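Local coordinates for putative uncharacterized protein (Aeropyrum pernix, PDB 3P1Z) that is uncharacterized but probably belongs to the tRNA-intron endonuclease family and may bind nucleic acid and take part in tRNA intron cleavage, at residues Y89-R94 against I158-A163; G10-A15 against G30-N35. All blocks are in the same frame, centred on the assembly; numbering follows the deposited sequence.

Contact 1 of 2, residues Y89-R94 against I158-A163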
ATOM      1  N   TYR A  89     -11.218   5.625 -23.513  1.00 53.13           N
ATOM      2  CA  TYR A  89     -12.229   5.672 -24.547  1.00 55.78           C
ATOM      3  C   TYR A  89     -11.882   4.650 -25.605  1.00 57.45           C
ATOM      4  O   TYR A  89     -12.679   3.763 -25.903  1.00 60.01           O
ATOM      5  CB  TYR A  89     -12.240   7.059 -25.168  1.00 54.44           C
ATOM      6  CG  TYR A  89     -13.351   7.301 -26.144  1.00 56.24           C
ATOM      7  CD1 TYR A  89     -14.448   8.067 -25.783  1.00 62.27           C
ATOM      8  CD2 TYR A  89     -13.305   6.781 -27.429  1.00 57.29           C
ATOM      9  CE1 TYR A  89     -15.475   8.309 -26.676  1.00 61.38           C
ATOM     10  CE2 TYR A  89     -14.327   7.019 -28.327  1.00 59.75           C
ATOM     11  CZ  TYR A  89     -15.410   7.781 -27.940  1.00 62.13           C
ATOM     12  OH  TYR A  89     -16.443   8.029 -28.802  1.00 64.73           O
ATOM     13  N   PHE A  90     -10.685   4.774 -26.169  1.00 56.01           N
ATOM     14  CA  PHE A  90     -10.259   3.858 -27.219  1.00 54.63           C
ATOM     15  C   PHE A  90     -10.463   2.431 -26.757  1.00 54.87           C
ATOM     16  O   PHE A  90     -11.095   1.633 -27.445  1.00 51.66           O
ATOM     17  CB  PHE A  90      -8.788   4.053 -27.578  1.00 55.58           C
ATOM     18  CG  PHE A  90      -8.470   5.389 -28.164  1.00 55.35           C
ATOM     19  CD1 PHE A  90      -9.474   6.248 -28.562  1.00 63.06           C
ATOM     20  CD2 PHE A  90      -7.157   5.777 -28.346  1.00 58.60           C
ATOM     21  CE1 PHE A  90      -9.172   7.485 -29.097  1.00 64.52           C
ATOM     22  CE2 PHE A  90      -6.849   7.005 -28.894  1.00 60.04           C
ATOM     23  CZ  PHE A  90      -7.858   7.861 -29.270  1.00 61.03           C
ATOM     24  N   ASP A  91      -9.900   2.126 -25.589  1.00 56.41           N
ATOM     25  CA  ASP A  91     -10.026   0.819 -24.967  1.00 53.64           C
ATOM     26  C   ASP A  91     -11.488   0.420 -24.995  1.00 57.57           C
ATOM     27  O   ASP A  91     -11.838  -0.665 -25.460  1.00 54.36           O
ATOM     28  CB  ASP A  91      -9.532   0.883 -23.519  1.00 52.07           C
ATOM     29  CG  ASP A  91      -9.224  -0.492 -22.932  1.00 58.98           C
ATOM     30  OD1 ASP A  91      -8.211  -1.110 -23.326  1.00 62.82           O
ATOM     31  OD2 ASP A  91      -9.989  -0.949 -22.058  1.00 57.94           O
ATOM     32  N   LEU A  92     -12.347   1.316 -24.519  1.00 57.58           N
ATOM     33  CA  LEU A  92     -13.777   1.039 -24.476  1.00 55.18           C
ATOM     34  C   LEU A  92     -14.397   0.879 -25.864  1.00 59.26           C
ATOM     35  O   LEU A  92     -15.255   0.014 -26.070  1.00 62.39           O
ATOM     36  CB  LEU A  92     -14.518   2.102 -23.654  1.00 59.32           C
ATOM     37  CG  LEU A  92     -14.280   2.083 -22.128  1.00 60.57           C
ATOM     38  CD1 LEU A  92     -14.943   3.296 -21.462  1.00 53.79           C
ATOM     39  CD2 LEU A  92     -14.726   0.759 -21.469  1.00 46.23           C
ATOM     40  N   ARG A  93     -13.967   1.697 -26.818  1.00 58.94           N
ATOM     41  CA  ARG A  93     -14.416   1.509 -28.192  1.00 59.51           C
ATOM     42  C   ARG A  93     -13.945   0.150 -28.692  1.00 56.89           C
ATOM     43  O   ARG A  93     -14.731  -0.624 -29.226  1.00 57.89           O
ATOM     44  CB  ARG A  93     -13.914   2.628 -29.105  1.00 59.77           C
ATOM     45  CG  ARG A  93     -14.459   4.020 -28.776  1.00 58.63           C
ATOM     46  CD  ARG A  93     -15.952   4.177 -29.093  1.00 60.77           C
ATOM     47  NE  ARG A  93     -16.247   4.291 -30.518  1.00 54.38           N
ATOM     48  CZ  ARG A  93     -16.935   3.393 -31.224  1.00 57.63           C
ATOM     49  NH1 ARG A  93     -17.413   2.295 -30.649  1.00 55.31           N
ATOM     50  NH2 ARG A  93     -17.150   3.595 -32.515  1.00 55.23           N
ATOM     51  N   ARG A  94     -12.672  -0.158 -28.486  1.00 50.81           N
ATOM     52  CA  ARG A  94     -12.145  -1.433 -28.954  1.00 57.01           C
ATOM     53  C   ARG A  94     -12.900  -2.642 -28.389  1.00 62.34           C
ATOM     54  O   ARG A  94     -13.017  -3.667 -29.062  1.00 67.11           O
ATOM     55  CB  ARG A  94     -10.641  -1.549 -28.678  1.00 58.05           C
ATOM     56  CG  ARG A  94      -9.811  -0.354 -29.163  1.00 64.34           C
ATOM     57  CD  ARG A  94      -8.338  -0.719 -29.331  1.00 64.69           C
ATOM     58  NE  ARG A  94      -7.447   0.439 -29.253  1.00 70.51           N
ATOM     59  CZ  ARG A  94      -6.113   0.371 -29.309  1.00 88.93           C
ATOM     60  NH1 ARG A  94      -5.505  -0.806 -29.451  1.00 72.52           N
ATOM     61  NH2 ARG A  94      -5.381   1.483 -29.225  1.00 83.90           N
ATOM     62  N   ILE A 158      -4.143   0.467 -18.099  1.00 50.73           N
ATOM     63  CA  ILE A 158      -5.482   0.786 -17.638  1.00 49.03           C
ATOM     64  C   ILE A 158      -6.106  -0.331 -16.825  1.00 45.43           C
ATOM     65  O   ILE A 158      -6.144  -1.477 -17.252  1.00 48.61           O
ATOM     66  CB  ILE A 158      -6.416   1.042 -18.811  1.00 51.62           C
ATOM     67  CG1 ILE A 158      -5.837   2.123 -19.723  1.00 48.53           C
ATOM     68  CG2 ILE A 158      -7.815   1.405 -18.300  1.00 52.20           C
ATOM     69  CD1 ILE A 158      -6.598   2.283 -21.012  1.00 41.50           C
ATOM     70  N   THR A 159      -6.622   0.024 -15.659  1.00 49.35           N
ATOM     71  CA  THR A 159      -7.357  -0.922 -14.829  1.00 54.16           C
ATOM     72  C   THR A 159      -8.777  -0.441 -14.583  1.00 53.30           C
ATOM     73  O   THR A 159      -9.039   0.758 -14.527  1.00 52.03           O
ATOM     74  CB  THR A 159      -6.669  -1.153 -13.485  1.00 49.35           C
ATOM     75  OG1 THR A 159      -5.253  -1.133 -13.677  1.00 51.16           O
ATOM     76  CG2 THR A 159      -7.062  -2.492 -12.951  1.00 51.60           C
ATOM     77  N   TYR A 160      -9.696  -1.383 -14.449  1.00 53.66           N
ATOM     78  CA  TYR A 160     -11.088  -1.025 -14.231  1.00 53.63           C
ATOM     79  C   TYR A 160     -11.608  -1.607 -12.925  1.00 60.36           C
ATOM     80  O   TYR A 160     -11.384  -2.780 -12.619  1.00 61.09           O
ATOM     81  CB  TYR A 160     -11.955  -1.498 -15.394  1.00 56.01           C
ATOM     82  CG  TYR A 160     -11.725  -0.751 -16.689  1.00 55.75           C
ATOM     83  CD1 TYR A 160     -12.241   0.531 -16.882  1.00 57.57           C
ATOM     84  CD2 TYR A 160     -11.013  -1.332 -17.728  1.00 54.73           C
ATOM     85  CE1 TYR A 160     -12.053   1.214 -18.070  1.00 55.50           C
ATOM     86  CE2 TYR A 160     -10.815  -0.654 -18.926  1.00 57.82           C
ATOM     87  CZ  TYR A 160     -11.332   0.618 -19.089  1.00 55.22           C
ATOM     88  OH  TYR A 160     -11.128   1.289 -20.266  1.00 48.20           O
ATOM     89  N   TYR A 161     -12.299  -0.772 -12.156  1.00 60.61           N
ATOM     90  CA  TYR A 161     -12.886  -1.191 -10.890  1.00 54.31           C
ATOM     91  C   TYR A 161     -14.242  -0.546 -10.675  1.00 53.48           C
ATOM     92  O   TYR A 161     -14.386   0.670 -10.740  1.00 52.41           O
ATOM     93  CB  TYR A 161     -11.974  -0.815  -9.723  1.00 56.18           C
ATOM     94  CG  TYR A 161     -10.641  -1.525  -9.724  1.00 59.30           C
ATOM     95  CD1 TYR A 161     -10.530  -2.847  -9.312  1.00 61.74           C
ATOM     96  CD2 TYR A 161      -9.491  -0.870 -10.129  1.00 63.29           C
ATOM     97  CE1 TYR A 161      -9.311  -3.498  -9.310  1.00 61.03           C
ATOM     98  CE2 TYR A 161      -8.261  -1.516 -10.131  1.00 65.95           C
ATOM     99  CZ  TYR A 161      -8.177  -2.832  -9.723  1.00 65.92           C
ATOM    100  OH  TYR A 161      -6.948  -3.475  -9.723  1.00 67.76           O
ATOM    101  N   GLU A 162     -15.246  -1.370 -10.432  1.00 59.24           N
ATOM    102  CA  GLU A 162     -16.498  -0.879  -9.886  1.00 55.01           C
ATOM    103  C   GLU A 162     -16.193  -0.299  -8.522  1.00 49.83           C
ATOM    104  O   GLU A 162     -15.463  -0.897  -7.744  1.00 59.12           O
ATOM    105  CB  GLU A 162     -17.476  -2.032  -9.730  1.00 56.43           C
ATOM    106  CG  GLU A 162     -18.897  -1.602  -9.511  1.00 63.26           C
ATOM    107  CD  GLU A 162     -19.888  -2.628 -10.024  1.00 70.64           C
ATOM    108  OE1 GLU A 162     -21.101  -2.377  -9.889  1.00 80.49           O
ATOM    109  OE2 GLU A 162     -19.459  -3.671 -10.568  1.00 54.29           O
ATOM    110  N   ALA A 163     -16.748   0.867  -8.230  1.00 55.73           N
ATOM    111  CA  ALA A 163     -16.632   1.467  -6.901  1.00 54.08           C
ATOM    112  C   ALA A 163     -18.015   1.861  -6.358  1.00 51.70           C
ATOM    113  O   ALA A 163     -18.564   2.891  -6.731  1.00 49.43           O
ATOM    114  CB  ALA A 163     -15.698   2.669  -6.948  1.00 47.18           C
TER
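Y160 reaches from strand 158-166 to D91 and L92 on helix 83-95. The strand is an outermost one of the mixed sheet in the domain assigned to the catalytic C-terminal family of tRNA-intron endonucleases (PDDEXK clan). The contact is a helix-on-strand crossing, with the axes of the short segments 10.8 Å apart and their directions 72° apart. At that spacing the side chains must span the gap, and the tyrosine does most of it. Its CG stands anti to the carbonyl carbon (chi1 -69°), and the ring runs out toward the helix with the hydroxyl leading.

D91 approaches from the opposite direction. Its OD2 lies at the ring edge, in the ring plane, and the carboxylate is turned 27° from that plane. Y160 OH is placed to donate a hydrogen bond to D91 OD2 at 3.1 Å. The bond is tentative, because the position of OD2 is less certain. The salt bridge modelled from K95 NZ to the same oxygen shares that doubt.

L92 joins from the next helix position. Its side chain crosses that of Y160, and CD2 meets the ring obliquely, 4.1 Å from Y160 CZ. L92 CG also lies 3.7 Å from Y160 OH, so the phenol end has an apolar neighbour beside its acidic one. V88 of the same helix also touches Y160. The strand pairs with strand 146-152 of its own chain, and Y161 and E162 also form an antiparallel ladder with another chain, continuing the sheet across the interface. I158 adds a small van der Waals contact: its CD1 comes to 4.1 Å from D91 CB.

Contact 2 of 2, residues G10-A15 against G30-N35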
ATOM      1  N   GLY A  10      -6.781   3.929 -48.217  1.00101.98           N
ATOM      2  CA  GLY A  10      -6.699   3.346 -46.885  1.00 97.81           C
ATOM      3  C   GLY A  10      -7.583   3.982 -45.820  1.00 98.19           C
ATOM      4  O   GLY A  10      -7.903   3.342 -44.817  1.00101.39           O
ATOM      5  N   CYS A  11      -7.961   5.243 -46.020  1.00 93.77           N
ATOM      6  CA  CYS A  11      -8.909   5.915 -45.136  1.00 85.70           C
ATOM      7  C   CYS A  11     -10.317   5.543 -45.583  1.00 83.59           C
ATOM      8  O   CYS A  11     -10.551   5.343 -46.772  1.00 88.43           O
ATOM      9  CB  CYS A  11      -8.733   7.428 -45.233  1.00 78.91           C
ATOM     10  SG  CYS A  11      -7.100   7.923 -45.825  1.00108.64           S
ATOM     11  N   LYS A  12     -11.249   5.438 -44.643  1.00 75.00           N
ATOM     12  CA  LYS A  12     -12.656   5.254 -44.993  1.00 75.40           C
ATOM     13  C   LYS A  12     -13.401   6.581 -44.872  1.00 80.71           C
ATOM     14  O   LYS A  12     -14.632   6.600 -44.818  1.00 84.87           O
ATOM     15  CB  LYS A  12     -13.332   4.186 -44.121  1.00 73.69           C
ATOM     16  CG  LYS A  12     -13.027   2.750 -44.503  1.00 73.70           C
ATOM     17  CD  LYS A  12     -13.581   1.820 -43.446  1.00 76.97           C
ATOM     18  CE  LYS A  12     -12.955   0.433 -43.490  1.00 88.45           C
ATOM     19  NZ  LYS A  12     -13.090  -0.279 -42.178  1.00 88.48           N
ATOM     20  N   ALA A  13     -12.640   7.679 -44.837  1.00 77.55           N
ATOM     21  CA  ALA A  13     -13.176   9.043 -44.730  1.00 73.08           C
ATOM     22  C   ALA A  13     -12.096  10.057 -44.335  1.00 73.48           C
ATOM     23  O   ALA A  13     -11.094   9.706 -43.715  1.00 78.21           O
ATOM     24  CB  ALA A  13     -14.335   9.100 -43.749  1.00 74.49           C
ATOM     25  N   ALA A  14     -12.309  11.323 -44.682  1.00 76.03           N
ATOM     26  CA  ALA A  14     -11.295  12.364 -44.467  1.00 78.27           C
ATOM     27  C   ALA A  14     -11.880  13.628 -43.839  1.00 78.41           C
ATOM     28  O   ALA A  14     -12.941  14.102 -44.251  1.00 78.97           O
ATOM     29  CB  ALA A  14     -10.584  12.694 -45.773  1.00 81.62           C
ATOM     30  N   ALA A  15     -11.175  14.173 -42.848  1.00 79.86           N
ATOM     31  CA  ALA A  15     -11.738  15.213 -41.981  1.00 81.76           C
ATOM     32  C   ALA A  15     -10.762  16.338 -41.648  1.00 80.56           C
ATOM     33  O   ALA A  15      -9.561  16.125 -41.536  1.00 82.12           O
ATOM     34  CB  ALA A  15     -12.280  14.587 -40.693  1.00 73.87           C
ATOM     35  N   GLY A  30     -19.109   4.144 -47.581  1.00 87.55           N
ATOM     36  CA  GLY A  30     -20.404   4.624 -47.152  1.00 82.06           C
ATOM     37  C   GLY A  30     -20.844   3.961 -45.864  1.00 86.03           C
ATOM     38  O   GLY A  30     -21.282   4.638 -44.937  1.00 86.32           O
ATOM     39  N   SER A  31     -20.725   2.636 -45.801  1.00 81.68           N
ATOM     40  CA  SER A  31     -21.221   1.891 -44.646  1.00 86.05           C
ATOM     41  C   SER A  31     -20.581   2.410 -43.368  1.00 88.74           C
ATOM     42  O   SER A  31     -21.207   2.446 -42.305  1.00 86.08           O
ATOM     43  CB  SER A  31     -20.946   0.392 -44.800  1.00 84.96           C
ATOM     44  OG  SER A  31     -19.572   0.144 -45.063  1.00 84.93           O
ATOM     45  N   TYR A  32     -19.323   2.814 -43.494  1.00 87.60           N
ATOM     46  CA  TYR A  32     -18.540   3.315 -42.371  1.00 85.19           C
ATOM     47  C   TYR A  32     -19.155   4.603 -41.831  1.00 86.08           C
ATOM     48  O   TYR A  32     -19.453   4.707 -40.638  1.00 91.98           O
ATOM     49  CB  TYR A  32     -17.093   3.522 -42.818  1.00 82.29           C
ATOM     50  CG  TYR A  32     -16.184   4.246 -41.852  1.00 79.65           C
ATOM     51  CD1 TYR A  32     -15.554   3.571 -40.807  1.00 75.38           C
ATOM     52  CD2 TYR A  32     -15.914   5.598 -42.016  1.00 80.22           C
ATOM     53  CE1 TYR A  32     -14.703   4.232 -39.940  1.00 73.73           C
ATOM     54  CE2 TYR A  32     -15.060   6.269 -41.159  1.00 78.13           C
ATOM     55  CZ  TYR A  32     -14.459   5.583 -40.121  1.00 74.51           C
ATOM     56  OH  TYR A  32     -13.611   6.257 -39.272  1.00 72.01           O
ATOM     57  N   CYS A  33     -19.366   5.575 -42.708  1.00 78.18           N
ATOM     58  CA  CYS A  33     -20.064   6.794 -42.315  1.00 83.43           C
ATOM     59  C   CYS A  33     -21.481   6.522 -41.814  1.00 87.85           C
ATOM     60  O   CYS A  33     -21.865   6.990 -40.740  1.00 89.22           O
ATOM     61  CB  CYS A  33     -20.100   7.799 -43.458  1.00 81.04           C
ATOM     62  SG  CYS A  33     -18.655   8.846 -43.468  1.00 82.52           S
ATOM     63  N   ARG A  34     -22.257   5.768 -42.585  1.00 90.86           N
ATOM     64  CA  ARG A  34     -23.595   5.386 -42.151  1.00 88.53           C
ATOM     65  C   ARG A  34     -23.556   4.785 -40.749  1.00 86.69           C
ATOM     66  O   ARG A  34     -24.453   5.033 -39.945  1.00 86.04           O
ATOM     67  CB  ARG A  34     -24.236   4.408 -43.139  1.00 92.04           C
ATOM     68  CG  ARG A  34     -24.869   5.082 -44.358  1.00 94.72           C
ATOM     69  CD  ARG A  34     -25.811   4.134 -45.106  1.00 88.36           C
ATOM     70  NE  ARG A  34     -25.119   2.926 -45.538  1.00 81.81           N
ATOM     71  CZ  ARG A  34     -24.240   2.895 -46.535  1.00 85.74           C
ATOM     72  NH1 ARG A  34     -23.951   4.010 -47.202  1.00 77.47           N
ATOM     73  NH2 ARG A  34     -23.648   1.753 -46.860  1.00 81.70           N
ATOM     74  N   ASN A  35     -22.520   3.996 -40.464  1.00 87.75           N
ATOM     75  CA  ASN A  35     -22.332   3.443 -39.125  1.00 89.25           C
ATOM     76  C   ASN A  35     -22.169   4.571 -38.121  1.00 82.44           C
ATOM     77  O   ASN A  35     -22.882   4.633 -37.116  1.00 82.50           O
ATOM     78  CB  ASN A  35     -21.109   2.516 -39.061  1.00 90.00           C
ATOM     79  CG  ASN A  35     -21.080   1.663 -37.795  1.00 89.01           C
ATOM     80  OD1 ASN A  35     -22.102   1.113 -37.380  1.00 92.02           O
ATOM     81  ND2 ASN A  35     -19.905   1.541 -37.186  1.00 90.70           N
TER
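This is a buried side-chain contact in the SEN2-like N-terminal domain, between the lead-in to strand 14-18 and the first turns of helix 30-38. K12 and A13 meet Y32 and C33 across it, with no hydrogen bond between the segments. Its main element is a CH-pi contact. K12 CB sits over one face of the Y32 ring, 3.8 Å from the centroid and 20° off the normal. The lysine chain then runs on extended, and its CD passes 3.7 Å from Y32 CD1 before the amino end leads away.

With chi1 at 170°, the Y32 ring swings away from the backbone N and off the helix toward K12 and A13. The phenol OH makes a weak hydrogen bond to Q55 OE1. A leucine in place of Y32 would probably leave K12 CB without its aromatic face and Q55 without this partner.

Two disulfides flank the contact: C11 bonds C62, and C33 bonds C27. A13 touches both the ring and the second disulfide. Its CB approaches Y32 CE2 obliquely at 3.9 Å and lies 4.3 Å from C33 SG.

In the fold
Contact 2 belongs to the SEN2-like N-terminal part, and contact 1 to the part resembling the catalytic C-terminal domain. They follow one another along the chain. Their centres are 25 Å apart; their nearest atoms come within about 6 Å but do not touch. Helix 49-57 bridges them. E51 on this helix accepts a hydrogen bond from Y89 and forms a salt bridge with R93, both on the helix of contact 1. Q55, one turn further on, is the weak partner of Y32 in contact 2. Contact 1 also lies beside neighbouring subunits, whereas no other chain of the assembly touches contact 2. Neither contact is assigned to an active site.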